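Long-range contacts in nucleoplasmin-like protein (Drosophila melanogaster, PDB 1NLQ), which binds core histones and takes part in the ATP-facilitated assembly of approximately regularly spaced nucleosomal arrays, as a histone chaperone of the nucleoplasmin family: residues R28-V33 against H102-D107; V33-L39 against P96-H102; N49-T55 against V86-K92. All coordinates share one frame; numbering follows the deposited sequence.

Contact 1: R28-V33 against H102-D107; sequences RGQKLV and HNIKDD
K31 and I104 exchange two backbone hydrogen bonds, K31 N to I104 O and I104 N to K31 O, the second 2.8 Å long. V33 and H102 form the next hydrogen-bonded pair, in which V33 N meets H102 O almost straight, with 178° at the hydrogen. The short strand segments 31-33 and 102-104 run antiparallel, 170° between their directions. Beyond them the pairing goes on in looser form: D107 N donates to R28 O at 3.2 Å, and a water bridges R28 NH1, which it meets at the guanidinium edge, to K105 O. Q30 OE1 accepts from R28 N.

Apolar contact gathers round I104. Its CG1 stands anti to the carbonyl carbon (chi1 -58°), and from there CD1 reaches across to V33 CG2 at 3.6 Å, while the aliphatic part of K31 lies alongside, pointing the same way. G29 answers a steric need: its backbone angles alone would jam a side chain against the carbonyl O of R28, and a CB here would also run into D107 CG.

The charged end of K31 leads away, to E80 and to E4 of the third subunit. These are the central strands of the four-stranded antiparallel sheet 4-11, 97-104, 31-39, 74-82 of the nucleoplasmin-core sandwich; backbone hydrogen bonds tie N103 to S5 and L32 to F81, while W20 of strand 17-20 packs on L32 and donates NE1 to N103 OD1.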
loop_
_atom_site.group_PDB
_atom_site.type_symbol
_atom_site.label_atom_id
_atom_site.label_comp_id
_atom_site.label_asym_id
_atom_site.label_seq_id
_atom_site.Cartn_x
_atom_site.Cartn_y
_atom_site.Cartn_z
ATOM N N ARG A 28 -13.578 -20.786 15.482
ATOM C CA ARG A 28 -14.772 -20.416 14.741
ATOM C C ARG A 28 -14.451 -19.534 13.542
ATOM O O ARG A 28 -15.304 -18.805 13.041
ATOM C CB ARG A 28 -15.801 -19.745 15.664
ATOM C CG ARG A 28 -15.358 -18.466 16.344
ATOM C CD ARG A 28 -16.569 -17.759 16.974
ATOM N NE ARG A 28 -17.215 -18.558 18.018
ATOM C CZ ARG A 28 -16.776 -18.647 19.269
ATOM N NH1 ARG A 28 -15.692 -17.978 19.648
ATOM N NH2 ARG A 28 -17.408 -19.417 20.142
ATOM N N GLY A 29 -13.210 -19.610 13.080
ATOM C CA GLY A 29 -12.814 -18.834 11.917
ATOM C C GLY A 29 -12.308 -17.442 12.218
ATOM O O GLY A 29 -12.152 -16.626 11.304
ATOM N N GLN A 30 -12.042 -17.152 13.484
ATOM C CA GLN A 30 -11.552 -15.827 13.823
ATOM C C GLN A 30 -10.231 -15.534 13.128
ATOM O O GLN A 30 -9.355 -16.393 13.037
ATOM C CB GLN A 30 -11.394 -15.658 15.338
ATOM C CG GLN A 30 -10.449 -16.623 16.021
ATOM C CD GLN A 30 -11.181 -17.816 16.611
ATOM O OE1 GLN A 30 -11.782 -18.602 15.883
ATOM N NE2 GLN A 30 -11.142 -17.947 17.941
ATOM N N LYS A 31 -10.100 -14.312 12.624
ATOM C CA LYS A 31 -8.892 -13.895 11.930
ATOM C C LYS A 31 -8.535 -12.461 12.273
ATOM O O LYS A 31 -9.406 -11.603 12.366
ATOM C CB LYS A 31 -9.080 -14.004 10.411
ATOM C CG LYS A 31 -7.879 -13.526 9.594
ATOM C CD LYS A 31 -8.185 -13.420 8.100
ATOM C CE LYS A 31 -8.639 -14.751 7.518
ATOM N NZ LYS A 31 -8.760 -14.707 6.029
ATOM N N LEU A 32 -7.247 -12.216 12.461
ATOM C CA LEU A 32 -6.760 -10.877 12.755
ATOM C C LEU A 32 -6.013 -10.394 11.523
ATOM O O LEU A 32 -5.061 -11.033 11.073
ATOM C CB LEU A 32 -5.805 -10.899 13.945
ATOM C CG LEU A 32 -5.191 -9.544 14.304
ATOM C CD1 LEU A 32 -6.283 -8.565 14.727
ATOM C CD2 LEU A 32 -4.193 -9.734 15.423
ATOM N N VAL A 33 -6.451 -9.275 10.959
ATOM C CA VAL A 33 -5.799 -8.732 9.782
ATOM C C VAL A 33 -5.069 -7.473 10.210
ATOM O O VAL A 33 -5.680 -6.565 10.757
ATOM C CB VAL A 33 -6.818 -8.354 8.687
ATOM C CG1 VAL A 33 -6.081 -7.854 7.446
ATOM C CG2 VAL A 33 -7.692 -9.557 8.347
ATOM N N HIS A 102 -8.153 -5.293 11.338
ATOM C CA HIS A 102 -9.517 -5.805 11.404
ATOM C C HIS A 102 -9.539 -7.003 12.325
ATOM O O HIS A 102 -8.739 -7.921 12.156
ATOM C CB HIS A 102 -9.991 -6.266 10.026
ATOM C CG HIS A 102 -10.082 -5.171 9.011
ATOM N ND1 HIS A 102 -11.228 -4.932 8.282
ATOM C CD2 HIS A 102 -9.177 -4.250 8.603
ATOM C CE1 HIS A 102 -11.023 -3.910 7.469
ATOM N NE2 HIS A 102 -9.788 -3.477 7.644
ATOM N N ASN A 103 -10.454 -6.997 13.288
ATOM C CA ASN A 103 -10.586 -8.106 14.222
ATOM C C ASN A 103 -11.809 -8.881 13.753
ATOM O O ASN A 103 -12.932 -8.534 14.089
ATOM C CB ASN A 103 -10.824 -7.587 15.638
ATOM C CG ASN A 103 -10.516 -8.621 16.692
ATOM O OD1 ASN A 103 -10.562 -9.826 16.428
ATOM N ND2 ASN A 103 -10.198 -8.160 17.901
ATOM N N ILE A 104 -11.588 -9.928 12.973
ATOM C CA ILE A 104 -12.687 -10.722 12.431
ATOM C C ILE A 104 -13.118 -11.813 13.413
ATOM O O ILE A 104 -12.342 -12.699 13.758
ATOM C CB ILE A 104 -12.265 -11.315 11.087
ATOM C CG1 ILE A 104 -11.873 -10.172 10.143
ATOM C CG2 ILE A 104 -13.398 -12.108 10.486
ATOM C CD1 ILE A 104 -11.061 -10.612 8.943
ATOM N N LYS A 105 -14.375 -11.749 13.845
ATOM C CA LYS A 105 -14.898 -12.681 14.841
ATOM C C LYS A 105 -15.119 -14.132 14.423
ATOM O O LYS A 105 -14.936 -15.041 15.227
ATOM C CB LYS A 105 -16.198 -12.119 15.423
ATOM C CG LYS A 105 -16.131 -10.636 15.833
ATOM C CD LYS A 105 -14.960 -10.331 16.771
ATOM C CE LYS A 105 -15.165 -8.988 17.465
ATOM N NZ LYS A 105 -13.990 -8.527 18.244
ATOM N N ASP A 106 -15.524 -14.351 13.179
ATOM C CA ASP A 106 -15.757 -15.709 12.696
ATOM C C ASP A 106 -15.822 -15.753 11.176
ATOM O O ASP A 106 -15.588 -14.743 10.511
ATOM C CB ASP A 106 -17.048 -16.275 13.301
ATOM C CG ASP A 106 -18.238 -15.370 13.083
ATOM O OD1 ASP A 106 -18.466 -14.942 11.930
ATOM O OD2 ASP A 106 -18.951 -15.093 14.069
ATOM N N ASP A 107 -16.133 -16.925 10.628
ATOM C CA ASP A 107 -16.204 -17.097 9.176
ATOM C C ASP A 107 -17.626 -17.353 8.696
ATOM O O ASP A 107 -18.574 -17.025 9.444
ATOM C CB ASP A 107 -15.291 -18.245 8.731
ATOM C CG ASP A 107 -15.738 -19.596 9.267
ATOM O OD1 ASP A 107 -15.051 -20.595 8.987
ATOM O OD2 ASP A 107 -16.766 -19.666 9.974
HETATM O O HOH W 1 -14.393 -15.827 17.858
#

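Contact 2: V33-L39 against P96-H102; sequences VIKQILL and PVYIHGH
Q36 and H100 are joined through both backbone and side chain. H100 N donates to Q36 O at 2.8 Å, and H100 O takes two donors, K35 N and Q36 N, the latter longer at 3.2 Å. Two consecutive residues facing one define a classic beta bulge, which shifts the register between I34-G101 and Q36-H100. Further on, L38 and Y98 exchange two backbone bonds.

The polar side-chain bond runs from Q36 NE2 to H100 ND1, 3.0 Å and 167° at the hydrogen. The acceptor lies in the amide plane of Q36, whereas the donor sits 30° out of the imidazole plane. Q36 CG is anti to its backbone nitrogen (chi1 172°), which lays the chain beside H100, pointing the same way. An alanine in place of H100 removes this acceptor, which would probably leave the Q36 amide, still held by I64 O of the second subunit, with less to fix its rotation, and open a gap beside L38 CD2. K35 brings CG to the edge of the H102 ring, 3.6 Å from CD2, while its NZ pairs with D78 of its own chain and of the second subunit.

Apolar contacts lie mostly on the face of I34, I37, V97 and I99, which enters the core: I37 CG2 presses V97 CG1 at 3.5 Å, tighter than usual, and I34 CD1 meets I99 CG2 at 3.7 Å. G101 fits here because a CB would clash with V33 O.

The face of Q36, L38, Y98 and H100 meets the second subunit (L38 on A65, Y98 on P63), making this beta-sandwich sheet part of the pentamer interface.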
loop_
_atom_site.group_PDB
_atom_site.type_symbol
_atom_site.label_atom_id
_atom_site.label_comp_id
_atom_site.label_asym_id
_atom_site.label_seq_id
_atom_site.Cartn_x
_atom_site.Cartn_y
_atom_site.Cartn_z
ATOM N N VAL A 33 -6.451 -9.275 10.959
ATOM C CA VAL A 33 -5.799 -8.732 9.782
ATOM C C VAL A 33 -5.069 -7.473 10.210
ATOM O O VAL A 33 -5.680 -6.565 10.757
ATOM C CB VAL A 33 -6.818 -8.354 8.687
ATOM C CG1 VAL A 33 -6.081 -7.854 7.446
ATOM C CG2 VAL A 33 -7.692 -9.557 8.347
ATOM N N ILE A 34 -3.765 -7.429 9.984
ATOM C CA ILE A 34 -2.999 -6.248 10.362
ATOM C C ILE A 34 -2.780 -5.397 9.126
ATOM O O ILE A 34 -2.067 -5.794 8.206
ATOM C CB ILE A 34 -1.648 -6.634 10.983
ATOM C CG1 ILE A 34 -1.878 -7.420 12.277
ATOM C CG2 ILE A 34 -0.837 -5.387 11.267
ATOM C CD1 ILE A 34 -2.800 -6.732 13.280
ATOM N N LYS A 35 -3.404 -4.221 9.117
ATOM C CA LYS A 35 -3.334 -3.315 7.980
ATOM C C LYS A 35 -2.222 -2.290 8.013
ATOM O O LYS A 35 -1.625 -1.996 6.984
ATOM C CB LYS A 35 -4.664 -2.574 7.828
ATOM C CG LYS A 35 -5.842 -3.450 7.440
ATOM C CD LYS A 35 -5.650 -3.997 6.042
ATOM C CE LYS A 35 -6.914 -4.649 5.501
ATOM N NZ LYS A 35 -6.744 -5.038 4.069
ATOM N N GLN A 36 -1.961 -1.737 9.187
ATOM C CA GLN A 36 -0.954 -0.697 9.318
ATOM C C GLN A 36 -0.243 -0.711 10.666
ATOM O O GLN A 36 -0.839 -1.011 11.699
ATOM C CB GLN A 36 -1.633 0.670 9.083
ATOM C CG GLN A 36 -0.779 1.897 9.362
ATOM C CD GLN A 36 -1.543 3.207 9.160
ATOM O OE1 GLN A 36 -1.433 3.846 8.117
ATOM N NE2 GLN A 36 -2.326 3.601 10.160
ATOM N N ILE A 37 1.056 -0.422 10.633
ATOM C CA ILE A 37 1.873 -0.331 11.838
ATOM C C ILE A 37 2.525 1.026 11.659
ATOM O O ILE A 37 3.298 1.244 10.728
ATOM C CB ILE A 37 2.911 -1.466 11.928
ATOM C CG1 ILE A 37 2.175 -2.809 12.008
ATOM C CG2 ILE A 37 3.760 -1.291 13.184
ATOM C CD1 ILE A 37 3.072 -4.030 12.154
ATOM N N LEU A 38 2.185 1.931 12.566
ATOM C CA LEU A 38 2.608 3.317 12.502
ATOM C C LEU A 38 3.465 3.782 13.669
ATOM O O LEU A 38 3.176 3.462 14.821
ATOM C CB LEU A 38 1.333 4.159 12.413
ATOM C CG LEU A 38 1.334 5.685 12.393
ATOM C CD1 LEU A 38 1.982 6.215 11.119
ATOM C CD2 LEU A 38 -0.115 6.144 12.484
ATOM N N LEU A 39 4.513 4.543 13.354
ATOM C CA LEU A 39 5.424 5.066 14.364
ATOM C C LEU A 39 4.906 6.404 14.902
ATOM O O LEU A 39 4.586 7.306 14.138
ATOM C CB LEU A 39 6.814 5.255 13.756
ATOM C CG LEU A 39 7.916 5.728 14.716
ATOM C CD1 LEU A 39 8.204 4.646 15.746
ATOM C CD2 LEU A 39 9.177 6.049 13.923
ATOM N N PRO A 96 6.292 5.449 20.790
ATOM C CA PRO A 96 5.219 4.467 20.626
ATOM C C PRO A 96 5.010 3.988 19.194
ATOM O O PRO A 96 5.384 4.659 18.232
ATOM C CB PRO A 96 3.995 5.196 21.179
ATOM C CG PRO A 96 4.290 6.627 20.878
ATOM C CD PRO A 96 5.756 6.774 21.160
ATOM N N VAL A 97 4.434 2.796 19.080
ATOM C CA VAL A 97 4.117 2.207 17.791
ATOM C C VAL A 97 2.659 1.757 17.865
ATOM O O VAL A 97 2.237 1.140 18.847
ATOM C CB VAL A 97 5.018 0.992 17.478
ATOM C CG1 VAL A 97 4.574 0.333 16.175
ATOM C CG2 VAL A 97 6.461 1.446 17.368
ATOM N N TYR A 98 1.884 2.082 16.838
ATOM C CA TYR A 98 0.481 1.712 16.815
ATOM C C TYR A 98 0.235 0.605 15.789
ATOM O O TYR A 98 0.767 0.643 14.682
ATOM C CB TYR A 98 -0.378 2.936 16.473
ATOM C CG TYR A 98 0.049 4.201 17.182
ATOM C CD1 TYR A 98 0.637 5.255 16.476
ATOM C CD2 TYR A 98 -0.129 4.349 18.560
ATOM C CE1 TYR A 98 1.033 6.421 17.123
ATOM C CE2 TYR A 98 0.270 5.518 19.211
ATOM C CZ TYR A 98 0.847 6.541 18.487
ATOM O OH TYR A 98 1.256 7.687 19.138
ATOM N N ILE A 99 -0.568 -0.382 16.168
ATOM C CA ILE A 99 -0.895 -1.485 15.268
ATOM C C ILE A 99 -2.386 -1.398 14.962
ATOM O O ILE A 99 -3.212 -1.409 15.881
ATOM C CB ILE A 99 -0.567 -2.850 15.918
ATOM C CG1 ILE A 99 0.930 -2.927 16.225
ATOM C CG2 ILE A 99 -0.954 -3.981 14.983
ATOM C CD1 ILE A 99 1.347 -4.172 16.996
ATOM N N HIS A 100 -2.728 -1.292 13.679
ATOM C CA HIS A 100 -4.121 -1.177 13.255
ATOM C C HIS A 100 -4.569 -2.313 12.344
ATOM O O HIS A 100 -3.800 -2.806 11.521
ATOM C CB HIS A 100 -4.342 0.136 12.502
ATOM C CG HIS A 100 -3.852 1.348 13.228
ATOM N ND1 HIS A 100 -2.895 2.187 12.701
ATOM C CD2 HIS A 100 -4.197 1.876 14.428
ATOM C CE1 HIS A 100 -2.670 3.179 13.544
ATOM N NE2 HIS A 100 -3.447 3.014 14.599
ATOM N N GLY A 101 -5.829 -2.706 12.474
ATOM C CA GLY A 101 -6.324 -3.777 11.633
ATOM C C GLY A 101 -7.791 -4.105 11.818
ATOM O O GLY A 101 -8.569 -3.305 12.349
ATOM N N HIS A 102 -8.153 -5.293 11.338
ATOM C CA HIS A 102 -9.517 -5.805 11.404
ATOM C C HIS A 102 -9.539 -7.003 12.325
ATOM O O HIS A 102 -8.739 -7.921 12.156
ATOM C CB HIS A 102 -9.991 -6.266 10.026
ATOM C CG HIS A 102 -10.082 -5.171 9.011
ATOM N ND1 HIS A 102 -11.228 -4.932 8.282
ATOM C CD2 HIS A 102 -9.177 -4.250 8.603
ATOM C CE1 HIS A 102 -11.023 -3.910 7.469
ATOM N NE2 HIS A 102 -9.788 -3.477 7.644
#

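Contact 3: N49-T55 against V86-K92; sequences NVVEVNT and VTFKLIK
V53 fits against two side chains of the neighbouring strand. Its CG2 branch, anti to the backbone N because CG1 takes the position between N and the carbonyl carbon (chi1 68°), lies 3.4 Å from V86 CG1, tighter than usual carbon contact. The same methyl sits 3.7 Å from F88 CE2, the valine lying side by side with the ring. V86 CG1 in turn rests over one face of that ring, 3.7 Å above its plane and offset toward the rim, so V53 CG2 lodges against both V86 CG1 and the F88 ring. Further along this face V51 fits in more loosely, with CG1 beside F88 CB and CG2 beside L90 CD1. At the far end of the strand, V86 CG2 meets T55 OG1 at 3.3 Å.

I91 and K92 both face V50, a classic beta bulge: I91 N donates to V50 O, and V50 N to K92 O. The I91 side chain, with CG1 between backbone N and carbonyl carbon (chi1 62°), reaches over to V50 and E52. Its CG1 lies on V50 CG1 at 3.8 Å, and CG2 and CD1 flank E52, whose chain it crosses at about a right angle. V50 CB also packs against K92 CB.

Away from the bulge, the pairs E52-K89 and N54-T87 each exchange two backbone bonds. E52 OE2 accepts from N54 ND2 at 2.7 Å, a bond bent to 130° at the hydrogen.

These are the central strands of the second four-stranded antiparallel sheet of the sandwich, and their chemistry is sided. The V51, V53, F88 and L90 face is hydrocarbon and turns to the core, where I64 and I99 press on F88, whereas the other is mixed, polar at E52, N54, T87 and K89 and apolar at V50, which packs on A41 of the third subunit.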
loop_
_atom_site.group_PDB
_atom_site.type_symbol
_atom_site.label_atom_id
_atom_site.label_comp_id
_atom_site.label_asym_id
_atom_site.label_seq_id
_atom_site.Cartn_x
_atom_site.Cartn_y
_atom_site.Cartn_z
ATOM N N ASN A 49 12.741 1.147 15.343
ATOM C CA ASN A 49 11.672 0.580 16.148
ATOM C C ASN A 49 11.245 -0.660 15.393
ATOM O O ASN A 49 10.823 -0.577 14.244
ATOM C CB ASN A 49 10.515 1.569 16.279
ATOM C CG ASN A 49 10.694 2.512 17.453
ATOM O OD1 ASN A 49 10.092 2.323 18.509
ATOM N ND2 ASN A 49 11.536 3.520 17.278
ATOM N N VAL A 50 11.369 -1.810 16.044
ATOM C CA VAL A 50 11.043 -3.079 15.415
ATOM C C VAL A 50 9.977 -3.845 16.177
ATOM O O VAL A 50 10.095 -4.051 17.384
ATOM C CB VAL A 50 12.313 -3.963 15.303
ATOM C CG1 VAL A 50 11.988 -5.285 14.621
ATOM C CG2 VAL A 50 13.383 -3.207 14.535
ATOM N N VAL A 51 8.937 -4.253 15.459
ATOM C CA VAL A 51 7.845 -5.021 16.040
ATOM C C VAL A 51 7.985 -6.448 15.536
ATOM O O VAL A 51 8.130 -6.681 14.343
ATOM C CB VAL A 51 6.466 -4.478 15.610
ATOM C CG1 VAL A 51 5.355 -5.348 16.180
ATOM C CG2 VAL A 51 6.303 -3.043 16.076
ATOM N N GLU A 52 7.963 -7.398 16.455
ATOM C CA GLU A 52 8.091 -8.798 16.095
ATOM C C GLU A 52 6.772 -9.490 16.369
ATOM O O GLU A 52 6.140 -9.240 17.395
ATOM C CB GLU A 52 9.183 -9.448 16.933
ATOM C CG GLU A 52 9.328 -10.934 16.694
ATOM C CD GLU A 52 10.041 -11.617 17.833
ATOM O OE1 GLU A 52 11.260 -11.406 18.001
ATOM O OE2 GLU A 52 9.362 -12.360 18.568
ATOM N N VAL A 53 6.342 -10.349 15.454
ATOM C CA VAL A 53 5.097 -11.067 15.651
ATOM C C VAL A 53 5.439 -12.499 16.050
ATOM O O VAL A 53 6.408 -13.076 15.561
ATOM C CB VAL A 53 4.207 -11.060 14.367
ATOM C CG1 VAL A 53 4.845 -11.877 13.263
ATOM C CG2 VAL A 53 2.831 -11.618 14.689
ATOM N N ASN A 54 4.650 -13.051 16.968
ATOM C CA ASN A 54 4.866 -14.410 17.444
ATOM C C ASN A 54 3.592 -15.232 17.395
ATOM O O ASN A 54 2.550 -14.808 17.882
ATOM C CB ASN A 54 5.364 -14.410 18.890
ATOM C CG ASN A 54 6.699 -13.729 19.047
ATOM O OD1 ASN A 54 6.781 -12.502 19.192
ATOM N ND2 ASN A 54 7.767 -14.518 19.003
ATOM N N THR A 55 3.678 -16.410 16.801
ATOM C CA THR A 55 2.536 -17.307 16.745
ATOM C C THR A 55 3.072 -18.716 16.928
ATOM O O THR A 55 3.781 -19.232 16.074
ATOM C CB THR A 55 1.784 -17.219 15.402
ATOM O OG1 THR A 55 0.969 -16.039 15.378
ATOM C CG2 THR A 55 0.891 -18.428 15.224
ATOM N N VAL A 86 -1.745 -14.649 18.767
ATOM C CA VAL A 86 -0.682 -13.828 18.206
ATOM C C VAL A 86 -0.157 -12.783 19.176
ATOM O O VAL A 86 -0.924 -12.031 19.763
ATOM C CB VAL A 86 -1.166 -13.104 16.938
ATOM C CG1 VAL A 86 -0.051 -12.245 16.374
ATOM C CG2 VAL A 86 -1.625 -14.114 15.912
ATOM N N THR A 87 1.160 -12.730 19.342
ATOM C CA THR A 87 1.733 -11.739 20.239
ATOM C C THR A 87 2.669 -10.800 19.483
ATOM O O THR A 87 3.558 -11.254 18.771
ATOM C CB THR A 87 2.535 -12.397 21.366
ATOM O OG1 THR A 87 1.686 -13.282 22.114
ATOM C CG2 THR A 87 3.074 -11.331 22.299
ATOM N N PHE A 88 2.454 -9.493 19.636
ATOM C CA PHE A 88 3.288 -8.484 18.980
ATOM C C PHE A 88 4.197 -7.899 20.042
ATOM O O PHE A 88 3.732 -7.541 21.125
ATOM C CB PHE A 88 2.439 -7.350 18.397
ATOM C CG PHE A 88 1.435 -7.799 17.384
ATOM C CD1 PHE A 88 0.094 -7.903 17.726
ATOM C CD2 PHE A 88 1.824 -8.114 16.084
ATOM C CE1 PHE A 88 -0.848 -8.311 16.802
ATOM C CE2 PHE A 88 0.891 -8.525 15.143
ATOM C CZ PHE A 88 -0.453 -8.626 15.501
ATOM N N LYS A 89 5.486 -7.804 19.751
ATOM C CA LYS A 89 6.405 -7.254 20.736
ATOM C C LYS A 89 7.359 -6.236 20.148
ATOM O O LYS A 89 7.888 -6.433 19.062
ATOM C CB LYS A 89 7.218 -8.363 21.398
ATOM C CG LYS A 89 8.086 -7.821 22.514
ATOM C CD LYS A 89 8.752 -8.900 23.332
ATOM C CE LYS A 89 9.627 -8.250 24.394
ATOM N NZ LYS A 89 10.383 -9.227 25.210
ATOM N N LEU A 90 7.573 -5.145 20.878
ATOM C CA LEU A 90 8.493 -4.102 20.445
ATOM C C LEU A 90 9.866 -4.558 20.930
ATOM O O LEU A 90 10.240 -4.317 22.076
ATOM C CB LEU A 90 8.107 -2.768 21.082
ATOM C CG LEU A 90 8.870 -1.527 20.610
ATOM C CD1 LEU A 90 8.638 -1.296 19.118
ATOM C CD2 LEU A 90 8.382 -0.319 21.407
ATOM N N ILE A 91 10.608 -5.231 20.053
ATOM C CA ILE A 91 11.923 -5.762 20.412
ATOM C C ILE A 91 13.095 -4.791 20.236
ATOM O O ILE A 91 14.237 -5.119 20.583
ATOM C CB ILE A 91 12.228 -7.065 19.634
ATOM C CG1 ILE A 91 12.270 -6.785 18.129
ATOM C CG2 ILE A 91 11.168 -8.117 19.939
ATOM C CD1 ILE A 91 12.746 -7.964 17.301
ATOM N N LYS A 92 12.817 -3.606 19.692
ATOM C CA LYS A 92 13.845 -2.578 19.502
ATOM C C LYS A 92 13.149 -1.222 19.405
ATOM O O LYS A 92 12.130 -1.089 18.718
ATOM C CB LYS A 92 14.648 -2.837 18.225
ATOM C CG LYS A 92 15.966 -2.084 18.136
ATOM C CD LYS A 92 16.776 -2.551 16.925
ATOM C CE LYS A 92 18.262 -2.205 17.073
ATOM N NZ LYS A 92 19.100 -2.933 16.071
#

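Overall arrangement
Contacts 1 and 2 are successive lengths of one strand pair, 31-39 with 97-104, with V33 and H102 shared and centres 16 Å apart. Contact 3 pairs 48-55 with 86-92 in the second four-stranded sheet; its centre is 12 Å from contact 2 and 20 Å from contact 1. Along the chain the contacts nest, contact 3 inside the loop closed by contact 2, and that inside the one closed by contact 1. The sheets meet through F88, which touches I99, I34 and L32, and through V97 on V51. Together they form the sandwich of the N-terminal core; five copies build a pentameric ring, two of which associate head to head as a decamer.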